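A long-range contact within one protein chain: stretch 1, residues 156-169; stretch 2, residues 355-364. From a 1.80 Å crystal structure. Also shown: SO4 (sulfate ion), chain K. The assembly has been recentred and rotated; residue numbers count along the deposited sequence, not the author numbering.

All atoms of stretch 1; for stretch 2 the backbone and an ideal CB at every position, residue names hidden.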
ATOM      1  N   ARG B 156      31.119 -14.759  34.271  1.00 31.67           N
ATOM      2  CA  ARG B 156      31.199 -13.819  33.160  1.00 30.54           C
ATOM      3  C   ARG B 156      29.848 -13.851  32.440  1.00 28.45           C
ATOM      4  O   ARG B 156      29.396 -14.909  32.002  1.00 27.54           O
ATOM      5  CB  ARG B 156      32.328 -14.226  32.204  1.00 32.24           C
ATOM      6  CG  ARG B 156      32.614 -13.205  31.105  1.00 36.10           C
ATOM      7  CD  ARG B 156      33.867 -13.548  30.293  1.00 39.15           C
ATOM      8  NE  ARG B 156      35.071 -13.583  31.123  1.00 42.58           N
ATOM      9  CZ  ARG B 156      36.315 -13.640  30.650  1.00 42.17           C
ATOM     10  NH1 ARG B 156      37.343 -13.669  31.488  1.00 42.39           N
ATOM     11  NH2 ARG B 156      36.536 -13.656  29.342  1.00 44.02           N
ATOM     12  N   ALA B 157      29.201 -12.693  32.329  1.00 26.11           N
ATOM     13  CA  ALA B 157      27.889 -12.598  31.686  1.00 24.23           C
ATOM     14  C   ALA B 157      27.879 -13.010  30.221  1.00 23.34           C
ATOM     15  O   ALA B 157      27.038 -13.804  29.796  1.00 22.61           O
ATOM     16  CB  ALA B 157      27.348 -11.171  31.819  1.00 24.77           C
ATOM     17  N   ASN B 158      28.816 -12.466  29.453  1.00 21.75           N
ATOM     18  CA  ASN B 158      28.909 -12.743  28.025  1.00 22.01           C
ATOM     19  C   ASN B 158      30.282 -13.346  27.728  1.00 22.58           C
ATOM     20  O   ASN B 158      31.292 -12.646  27.753  1.00 20.55           O
ATOM     21  CB  ASN B 158      28.695 -11.433  27.261  1.00 19.93           C
ATOM     22  CG  ASN B 158      28.602 -11.625  25.763  1.00 22.38           C
ATOM     23  OD1 ASN B 158      27.857 -10.914  25.079  1.00 22.60           O
ATOM     24  ND2 ASN B 158      29.369 -12.568  25.238  1.00 18.95           N
ATOM     25  N   ASP B 159      30.306 -14.645  27.444  1.00 24.66           N
ATOM     26  CA  ASP B 159      31.561 -15.348  27.186  1.00 27.45           C
ATOM     27  C   ASP B 159      32.369 -14.918  25.968  1.00 28.13           C
ATOM     28  O   ASP B 159      33.507 -15.363  25.797  1.00 27.82           O
ATOM     29  CB  ASP B 159      31.330 -16.868  27.128  1.00 28.97           C
ATOM     30  CG  ASP B 159      30.335 -17.280  26.058  1.00 31.34           C
ATOM     31  OD1 ASP B 159      30.280 -16.633  24.994  1.00 34.56           O
ATOM     32  OD2 ASP B 159      29.619 -18.278  26.277  1.00 35.29           O
ATOM     33  N   THR B 160      31.807 -14.067  25.117  1.00 27.48           N
ATOM     34  CA  THR B 160      32.550 -13.604  23.950  1.00 27.53           C
ATOM     35  C   THR B 160      33.374 -12.380  24.336  1.00 27.02           C
ATOM     36  O   THR B 160      34.145 -11.861  23.531  1.00 28.60           O
ATOM     37  CB  THR B 160      31.617 -13.197  22.787  1.00 28.22           C
ATOM     38  OG1 THR B 160      30.870 -12.030  23.160  1.00 26.69           O
ATOM     39  CG2 THR B 160      30.657 -14.328  22.443  1.00 28.16           C
ATOM     40  N   LEU B 161      33.208 -11.922  25.572  1.00 27.14           N
ATOM     41  CA  LEU B 161      33.925 -10.746  26.050  1.00 28.00           C
ATOM     42  C   LEU B 161      35.051 -11.089  27.016  1.00 28.00           C
ATOM     43  O   LEU B 161      35.116 -12.194  27.554  1.00 28.82           O
ATOM     44  CB  LEU B 161      32.963  -9.785  26.756  1.00 26.46           C
ATOM     45  CG  LEU B 161      31.718  -9.310  26.006  1.00 27.68           C
ATOM     46  CD1 LEU B 161      30.948  -8.334  26.878  1.00 25.72           C
ATOM     47  CD2 LEU B 161      32.116  -8.657  24.699  1.00 27.68           C
ATOM     48  N   ALA B 162      35.935 -10.121  27.232  1.00 28.53           N
ATOM     49  CA  ALA B 162      37.043 -10.286  28.157  1.00 29.66           C
ATOM     50  C   ALA B 162      36.627  -9.574  29.441  1.00 29.72           C
ATOM     51  O   ALA B 162      36.817  -8.363  29.585  1.00 32.92           O
ATOM     52  CB  ALA B 162      38.299  -9.660  27.584  1.00 29.55           C
ATOM     53  N   GLY B 163      36.040 -10.321  30.364  1.00 28.47           N
ATOM     54  CA  GLY B 163      35.601  -9.724  31.611  1.00 26.95           C
ATOM     55  C   GLY B 163      34.235  -9.093  31.429  1.00 26.36           C
ATOM     56  O   GLY B 163      33.714  -9.049  30.317  1.00 26.99           O
ATOM     57  N   ASN B 164      33.655  -8.591  32.512  1.00 24.69           N
ATOM     58  CA  ASN B 164      32.329  -7.986  32.436  1.00 23.95           C
ATOM     59  C   ASN B 164      32.312  -6.481  32.214  1.00 23.74           C
ATOM     60  O   ASN B 164      31.244  -5.898  32.028  1.00 23.79           O
ATOM     61  CB  ASN B 164      31.531  -8.323  33.696  1.00 21.89           C
ATOM     62  CG  ASN B 164      31.305  -9.810  33.859  1.00 22.30           C
ATOM     63  OD1 ASN B 164      30.922 -10.496  32.911  1.00 23.59           O
ATOM     64  ND2 ASN B 164      31.532 -10.316  35.066  1.00 21.89           N
ATOM     65  N   VAL B 165      33.477  -5.840  32.236  1.00 21.82           N
ATOM     66  CA  VAL B 165      33.514  -4.402  32.021  1.00 21.77           C
ATOM     67  C   VAL B 165      33.481  -4.083  30.530  1.00 22.83           C
ATOM     68  O   VAL B 165      34.490  -4.196  29.830  1.00 22.77           O
ATOM     69  CB  VAL B 165      34.762  -3.763  32.664  1.00 21.46           C
ATOM     70  CG1 VAL B 165      34.750  -2.251  32.428  1.00 21.43           C
ATOM     71  CG2 VAL B 165      34.776  -4.063  34.166  1.00 22.44           C
ATOM     72  N   VAL B 166      32.306  -3.696  30.046  1.00 20.92           N
ATOM     73  CA  VAL B 166      32.124  -3.359  28.640  1.00 21.67           C
ATOM     74  C   VAL B 166      32.825  -2.049  28.293  1.00 21.11           C
ATOM     75  O   VAL B 166      33.393  -1.907  27.210  1.00 22.29           O
ATOM     76  CB  VAL B 166      30.619  -3.249  28.294  1.00 20.37           C
ATOM     77  CG1 VAL B 166      30.435  -2.671  26.899  1.00 20.66           C
ATOM     78  CG2 VAL B 166      29.977  -4.626  28.385  1.00 22.06           C
ATOM     79  N   SER B 167      32.783  -1.091  29.209  1.00 21.56           N
ATOM     80  CA  SER B 167      33.435   0.191  28.969  1.00 22.41           C
ATOM     81  C   SER B 167      33.754   0.900  30.265  1.00 22.46           C
ATOM     82  O   SER B 167      32.996   0.836  31.234  1.00 22.25           O
ATOM     83  CB  SER B 167      32.563   1.092  28.092  1.00 22.12           C
ATOM     84  OG  SER B 167      33.213   2.330  27.836  1.00 23.04           O
ATOM     85  N   ARG B 168      34.886   1.593  30.268  1.00 23.78           N
ATOM     86  CA  ARG B 168      35.347   2.311  31.441  1.00 25.69           C
ATOM     87  C   ARG B 168      36.050   3.572  30.967  1.00 26.48           C
ATOM     88  O   ARG B 168      37.082   3.504  30.299  1.00 25.62           O
ATOM     89  CB  ARG B 168      36.318   1.418  32.208  1.00 28.40           C
ATOM     90  CG  ARG B 168      36.778   1.958  33.528  1.00 32.11           C
ATOM     91  CD  ARG B 168      37.448   0.840  34.301  1.00 34.22           C
ATOM     92  NE  ARG B 168      37.283   1.033  35.731  1.00 36.48           N
ATOM     93  CZ  ARG B 168      37.123   0.042  36.595  1.00 38.82           C
ATOM     94  NH1 ARG B 168      37.107  -1.220  36.177  1.00 38.67           N
ATOM     95  NH2 ARG B 168      36.969   0.317  37.877  1.00 41.37           N
ATOM     96  N   THR B 169      35.490   4.722  31.313  1.00 25.62           N
ATOM     97  CA  THR B 169      36.063   5.987  30.891  1.00 26.74           C
ATOM     98  C   THR B 169      36.037   7.022  32.002  1.00 26.90           C
ATOM     99  O   THR B 169      35.155   7.021  32.857  1.00 25.58           O
ATOM    100  CB  THR B 169      35.292   6.567  29.676  1.00 27.22           C
ATOM    101  OG1 THR B 169      35.212   5.580  28.640  1.00 28.89           O
ATOM    102  CG2 THR B 169      36.001   7.798  29.134  1.00 26.76           C
ATOM    103  N   UNK B 355      35.499  12.096  37.793  1.00 22.53           N
ATOM    104  CA  UNK B 355      34.432  11.159  37.523  1.00 24.03           C
ATOM    105  C   UNK B 355      34.887  10.007  36.667  1.00 23.82           C
ATOM    106  O   UNK B 355      35.858  10.114  35.917  1.00 22.28           O
ATOM    107  CB  UNK B 355      33.260  11.874  36.848  1.00 24.03           C
ATOM    108  N   UNK B 356      34.175   8.896  36.796  1.00 22.59           N
ATOM    109  CA  UNK B 356      34.469   7.711  36.018  1.00 22.53           C
ATOM    110  C   UNK B 356      33.146   7.051  35.664  1.00 20.86           C
ATOM    111  O   UNK B 356      32.223   7.007  36.482  1.00 19.91           O
ATOM    112  CB  UNK B 356      35.388   6.753  36.779  1.00 22.53           C
ATOM    113  N   UNK B 357      33.073   6.548  34.441  1.00 19.82           N
ATOM    114  CA  UNK B 357      31.892   5.872  33.938  1.00 21.78           C
ATOM    115  C   UNK B 357      32.243   4.406  33.692  1.00 21.37           C
ATOM    116  O   UNK B 357      33.202   4.110  32.983  1.00 21.72           O
ATOM    117  CB  UNK B 357      31.374   6.540  32.663  1.00 21.78           C
ATOM    118  N   UNK B 358      31.467   3.499  34.278  1.00 19.81           N
ATOM    119  CA  UNK B 358      31.700   2.066  34.112  1.00 20.20           C
ATOM    120  C   UNK B 358      30.419   1.371  33.649  1.00 21.10           C
ATOM    121  O   UNK B 358      29.365   1.524  34.270  1.00 20.75           O
ATOM    122  CB  UNK B 358      32.200   1.447  35.419  1.00 20.20           C
ATOM    123  N   UNK B 359      30.516   0.612  32.562  1.00 18.85           N
ATOM    124  CA  UNK B 359      29.375  -0.132  32.033  1.00 18.39           C
ATOM    125  C   UNK B 359      29.734  -1.606  32.153  1.00 19.92           C
ATOM    126  O   UNK B 359      30.751  -2.041  31.614  1.00 20.80           O
ATOM    127  CB  UNK B 359      29.052   0.258  30.589  1.00 18.39           C
ATOM    128  N   UNK B 360      28.917  -2.373  32.866  1.00 20.39           N
ATOM    129  CA  UNK B 360      29.195  -3.795  33.029  1.00 21.15           C
ATOM    130  C   UNK B 360      28.102  -4.679  32.463  1.00 21.96           C
ATOM    131  O   UNK B 360      26.911  -4.354  32.531  1.00 20.77           O
ATOM    132  CB  UNK B 360      29.395  -4.120  34.511  1.00 21.15           C
ATOM    133  N   UNK B 361      28.522  -5.804  31.899  1.00 20.79           N
ATOM    134  CA  UNK B 361      27.590  -6.761  31.333  1.00 21.57           C
ATOM    135  C   UNK B 361      27.010  -7.617  32.448  1.00 22.08           C
ATOM    136  O   UNK B 361      27.718  -8.010  33.381  1.00 22.70           O
ATOM    137  CB  UNK B 361      28.273  -7.631  30.276  1.00 21.57           C
ATOM    138  N   UNK B 362      25.713  -7.888  32.357  1.00 20.11           N
ATOM    139  CA  UNK B 362      25.018  -8.712  33.332  1.00 18.57           C
ATOM    140  C   UNK B 362      24.100  -9.613  32.519  1.00 17.47           C
ATOM    141  O   UNK B 362      23.828  -9.332  31.353  1.00 18.12           O
ATOM    142  CB  UNK B 362      24.249  -7.877  34.358  1.00 18.57           C
ATOM    143  N   UNK B 363      23.630 -10.700  33.115  1.00 18.89           N
ATOM    144  CA  UNK B 363      22.749 -11.595  32.385  1.00 18.75           C
ATOM    145  C   UNK B 363      21.295 -11.136  32.491  1.00 19.04           C
ATOM    146  O   UNK B 363      20.466 -11.762  33.147  1.00 18.75           O
ATOM    147  CB  UNK B 363      22.895 -13.026  32.907  1.00 18.75           C
ATOM    148  N   UNK B 364      21.018 -10.017  31.827  1.00 19.98           N
ATOM    149  CA  UNK B 364      19.693  -9.408  31.794  1.00 18.33           C
ATOM    150  C   UNK B 364      19.525  -8.884  30.381  1.00 20.04           C
ATOM    151  O   UNK B 364      20.480  -8.882  29.603  1.00 19.47           O
ATOM    152  CB  UNK B 364      19.529  -8.304  32.840  1.00 18.33           C
TER
HETATM  153  S   SO4 K3101      36.680  -1.179  40.310  1.00 59.62           S
HETATM  154  O1  SO4 K3101      38.011  -0.549  40.432  1.00 60.20           O
HETATM  155  O2  SO4 K3101      36.310  -1.806  41.594  1.00 61.12           O
HETATM  156  O3  SO4 K3101      35.683  -0.152  39.969  1.00 60.55           O
HETATM  157  O4  SO4 K3101      36.713  -2.204  39.250  1.00 59.83           O

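Residues 355-360 run antiparallel to strand 165-169, so the backbone fixes much of the pairing before any side chain is considered.

At position 355 the CA-to-CB bond points sideways and stretch 1 offers nothing within 5.5 Å of the ideal CB; many residues would fit. It is Glu-355, whose OE1 lies 2.8 Å from a water that also sits 2.9 Å from Thr-169 O, the latter link being weak.

Position 356 is also directed sideways, but the guanidinium of Arg-168 lies within reach of a long side chain. An acid would answer its charge, and a neutral acceptor such as glutamine could also serve. Glu-356, extended with chi1 and chi2 both t, places OE1 2.7 Å from Arg-168 NE in a salt bridge near the guanidinium plane.

Position 357 is paired with Thr-169 through two backbone hydrogen bonds, its N to Thr-169 O at 2.7 Å and Thr-169 N to its O at 2.9 Å. These leave the side chain free, and small or beta-branched residues would suit. Ser-357 occupies it, on the same face as Thr-169.

Position 358 shares its face with Val-165 and the aliphatic part of Arg-168, which favours a branched apolar residue, though a longer aliphatic would also do. Ile-358 meets Val-165 CG1 with CG2 at 4.2 Å, while its CD1 covers one face of the guanidinium, 3.6 Å from Arg-168 NH2.

At 359 the ideal CB is 4.0 Å from Ser-167 O and 4.5 Å from Val-166 CB, a setting that suits a small apolar residue without excluding others. Ala-359 has its CB 4.4 Å from Val-166 CB. Its carbonyl O receives both Val-166 N (2.8 Å, weak) and Ser-167 N (3.3 Å), a sharing that accompanies the beta bulge where the register shifts by one.

Position 360 returns to the face of Val-165, and a beta-branched apolar residue is a natural choice. Val-360 brings CG1 to 4.3 Å from Val-165 CG2.

The CB of 361 points toward stretch 1, with Ala-157 CB, Val-166 CG2 and Asn-164 O all about 4 Å away. Such close surroundings favour a small apolar side chain. Ala-361 fills the site, its N donating to Asn-164 O at 2.7 Å.

Position 362 points away and is little constrained; it is Thr-362.

From 363, directed sideways, a side-chain donor could reach the carbonyl of Ala-157. Asn-363 does so, ND2 lying 2.9 Å from Ala-157 O.

Position 364 is out of reach and stretch 1 expresses no preference; the residue is Lys-364.

Stretch 2 (355-364) EESIAVATNK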
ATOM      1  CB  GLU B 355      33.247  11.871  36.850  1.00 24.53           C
ATOM      2  CG  GLU B 355      33.539  12.557  35.518  1.00 27.91           C
ATOM      3  CD  GLU B 355      33.842  11.591  34.389  1.00 29.92           C
ATOM      4  OE1 GLU B 355      33.179  10.533  34.303  1.00 30.83           O
ATOM      5  OE2 GLU B 355      34.736  11.898  33.571  1.00 30.61           O
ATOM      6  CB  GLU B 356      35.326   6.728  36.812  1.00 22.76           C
ATOM      7  CG  GLU B 356      35.838   5.566  35.963  1.00 25.92           C
ATOM      8  CD  GLU B 356      36.657   4.561  36.759  1.00 28.04           C
ATOM      9  OE1 GLU B 356      37.375   3.750  36.136  1.00 31.36           O
ATOM     10  OE2 GLU B 356      36.582   4.575  38.004  1.00 29.42           O
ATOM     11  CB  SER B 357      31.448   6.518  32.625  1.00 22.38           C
ATOM     12  OG  SER B 357      30.373   5.799  32.051  1.00 32.54           O
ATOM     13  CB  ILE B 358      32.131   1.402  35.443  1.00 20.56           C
ATOM     14  CG1 ILE B 358      33.336   2.136  36.036  1.00 19.43           C
ATOM     15  CG2 ILE B 358      32.479  -0.068  35.203  1.00 21.94           C
ATOM     16  CD1 ILE B 358      33.652   1.718  37.458  1.00 21.24           C
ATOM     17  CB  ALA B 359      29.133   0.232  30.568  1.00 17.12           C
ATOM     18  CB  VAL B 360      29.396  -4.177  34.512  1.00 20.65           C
ATOM     19  CG1 VAL B 360      30.592  -3.433  35.075  1.00 22.07           C
ATOM     20  CG2 VAL B 360      28.132  -3.862  35.319  1.00 21.66           C
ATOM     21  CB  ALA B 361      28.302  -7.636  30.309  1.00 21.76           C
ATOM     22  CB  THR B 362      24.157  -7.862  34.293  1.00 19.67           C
ATOM     23  OG1 THR B 362      23.204  -7.111  33.535  1.00 19.92           O
ATOM     24  CG2 THR B 362      25.026  -6.901  35.092  1.00 19.10           C
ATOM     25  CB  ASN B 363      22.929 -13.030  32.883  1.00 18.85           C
ATOM     26  CG  ASN B 363      24.272 -13.612  32.468  1.00 18.56           C
ATOM     27  OD1 ASN B 363      25.142 -13.862  33.302  1.00 18.91           O
ATOM     28  ND2 ASN B 363      24.452 -13.809  31.168  1.00 14.73           N
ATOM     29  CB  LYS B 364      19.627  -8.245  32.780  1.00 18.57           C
ATOM     30  CG  LYS B 364      19.939  -8.635  34.211  1.00 17.67           C
ATOM     31  CD  LYS B 364      20.014  -7.417  35.118  1.00 19.19           C
ATOM     32  CE  LYS B 364      20.406  -7.830  36.531  1.00 18.77           C
ATOM     33  NZ  LYS B 364      20.450  -6.687  37.470  1.00 18.93           N
TER
HETATM   34  O   HOH W   1      33.590   9.269  31.856  1.00 27.07           O
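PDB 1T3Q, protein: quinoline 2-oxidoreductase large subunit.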